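Local coordinates for protein amidase, hydantoinase/carbamoylase family (PDB 6C0D) that probably hydrolyses N-carbamoyl-L-amino acids to free amino acids, as a metal-dependent homodimeric amidase of the peptidase M20 family, at residues Leu224-Gln229 with His320-Glu325. Numbering follows the deposited sequence. Where two conformers were deposited one is given.
With EDO (1,2-ethanediol), chain H.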
# COMPACT_ATOMS: atom_id res chain seq x y z
N LEU A 224 0.47 0.80 13.22
CA LEU A 224 1.78 1.29 13.59
C LEU A 224 2.21 2.27 12.51
O LEU A 224 2.36 1.89 11.34
CB LEU A 224 2.76 0.14 13.73
CG LEU A 224 4.15 0.51 14.21
CD1 LEU A 224 4.11 1.15 15.60
CD2 LEU A 224 4.93 -0.75 14.23
N ARG A 225 2.38 3.54 12.90
CA ARG A 225 2.75 4.62 12.00
C ARG A 225 4.22 4.95 12.15
O ARG A 225 4.75 4.92 13.27
CB ARG A 225 1.93 5.88 12.28
CG ARG A 225 0.45 5.79 11.99
CD ARG A 225 -0.23 7.13 12.29
NE ARG A 225 -1.68 7.08 12.06
CZ ARG A 225 -2.55 7.90 12.63
NH1 ARG A 225 -2.14 8.83 13.48
NH2 ARG A 225 -3.85 7.78 12.37
N PHE A 226 4.86 5.31 11.04
CA PHE A 226 6.26 5.71 11.01
C PHE A 226 6.33 7.08 10.38
O PHE A 226 5.76 7.31 9.31
CB PHE A 226 7.09 4.69 10.23
CG PHE A 226 7.11 3.36 10.89
CD1 PHE A 226 6.08 2.45 10.68
CD2 PHE A 226 8.12 3.04 11.79
CE1 PHE A 226 6.06 1.22 11.33
CE2 PHE A 226 8.11 1.80 12.45
CZ PHE A 226 7.07 0.89 12.22
N ILE A 227 6.98 8.02 11.07
CA ILE A 227 7.03 9.40 10.63
C ILE A 227 8.48 9.74 10.37
O ILE A 227 9.28 9.85 11.31
CB ILE A 227 6.42 10.37 11.65
CG1 ILE A 227 4.94 10.04 11.91
CG2 ILE A 227 6.55 11.79 11.14
CD1 ILE A 227 4.72 8.99 12.99
N GLY A 228 8.83 9.89 9.10
CA GLY A 228 10.16 10.27 8.70
C GLY A 228 10.12 11.56 7.91
O GLY A 228 9.48 12.53 8.33
N GLN A 229 10.80 11.60 6.77
CA GLN A 229 10.90 12.82 5.98
C GLN A 229 10.87 12.46 4.49
O GLN A 229 11.62 11.59 4.06
CB GLN A 229 12.19 13.56 6.33
CG GLN A 229 12.44 14.82 5.56
CD GLN A 229 13.74 15.45 6.02
OE1 GLN A 229 13.78 16.09 7.06
NE2 GLN A 229 14.80 15.23 5.26
N HIS A 320 16.15 5.54 16.74
CA HIS A 320 16.09 5.80 15.30
C HIS A 320 15.54 7.19 14.99
O HIS A 320 14.80 7.78 15.77
CB HIS A 320 15.21 4.74 14.62
CG HIS A 320 15.82 3.37 14.64
ND1 HIS A 320 16.82 3.00 13.77
CD2 HIS A 320 15.60 2.30 15.44
CE1 HIS A 320 17.18 1.76 14.02
NE2 HIS A 320 16.45 1.31 15.03
N LEU A 321 15.91 7.69 13.80
CA LEU A 321 15.46 9.02 13.39
C LEU A 321 14.00 9.02 12.96
O LEU A 321 13.31 10.03 13.16
CB LEU A 321 16.33 9.54 12.25
CG LEU A 321 17.77 9.91 12.59
CD1 LEU A 321 18.49 10.42 11.35
CD2 LEU A 321 17.76 10.96 13.68
N VAL A 322 13.51 7.92 12.40
CA VAL A 322 12.10 7.80 12.06
C VAL A 322 11.33 7.45 13.33
O VAL A 322 11.62 6.44 13.98
CB VAL A 322 11.87 6.74 10.96
CG1 VAL A 322 10.39 6.57 10.68
CG2 VAL A 322 12.61 7.13 9.66
N ARG A 323 10.33 8.26 13.68
CA ARG A 323 9.55 8.01 14.88
C ARG A 323 8.47 6.97 14.62
O ARG A 323 7.84 6.97 13.56
CB ARG A 323 8.90 9.30 15.38
CG ARG A 323 8.02 9.10 16.63
CD ARG A 323 7.57 10.44 17.20
NE ARG A 323 6.92 11.28 16.19
CZ ARG A 323 5.61 11.29 15.97
NH1 ARG A 323 4.81 10.50 16.67
NH2 ARG A 323 5.10 12.08 15.04
N ALA A 324 8.24 6.08 15.60
CA ALA A 324 7.19 5.07 15.54
C ALA A 324 6.05 5.44 16.49
O ALA A 324 6.27 5.98 17.58
CB ALA A 324 7.72 3.68 15.91
N GLU A 325 4.82 5.13 16.07
CA GLU A 325 3.64 5.53 16.84
C GLU A 325 2.62 4.41 16.80
O GLU A 325 2.15 4.03 15.72
CB GLU A 325 3.06 6.82 16.27
CG GLU A 325 1.82 7.30 16.99
CD GLU A 325 1.22 8.51 16.31
OE1 GLU A 325 -0.00 8.73 16.45
OE2 GLU A 325 1.98 9.23 15.61
C1 EDO H . 17.63 5.26 11.67
O1 EDO H . 18.64 6.04 12.31
C2 EDO H . 16.60 6.18 11.05
O2 EDO H . 15.28 5.64 11.24
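The side chains of Ile227 and Arg323, an antiparallel hydrogen-bonded pair, lie side by side, pointing the same way. A bend in the arginine chain (chi3 54°) sets NE, beyond which the guanidinium presents one face to Ile227 CD1, 3.6 Å from its plane and offset toward the rim. That methyl also fills the hollow between Arg323 and Glu325, 3.8 Å from Glu325 OE2. The carboxylate bridges two arginines: within its own strand Arg323 NH1 meets Glu325 OE2 at 3.3 Å from above the carboxylate plane, while across the strands Arg225 NH1 reaches Glu325 OE1 in a long salt bridge of 3.7 Å. The charged ends thus form a network on the more exposed face, with the Ile227 methyl tucked against its Arg323-Glu325 half.

The face bearing Phe226 and Ala324 is apolar; Val322, just before the strand, adds its CG1, which abuts Phe226 CB at 3.8 Å and approaches the ring at its edge, whereas Ala324 CB meets Phe226 CE2 obliquely at 4.0 Å. Helix 244-262 packs here through Phe251 and Ala247, and helix 299-317 through Trp316 on Ala324.

Four backbone hydrogen bonds join Arg225 with Glu325 and Ile227 with Arg323. An antiparallel sheet with two helices packed on one side, here away from the zinc site, is consistent with the lid (dimerisation) domain of M20 enzymes.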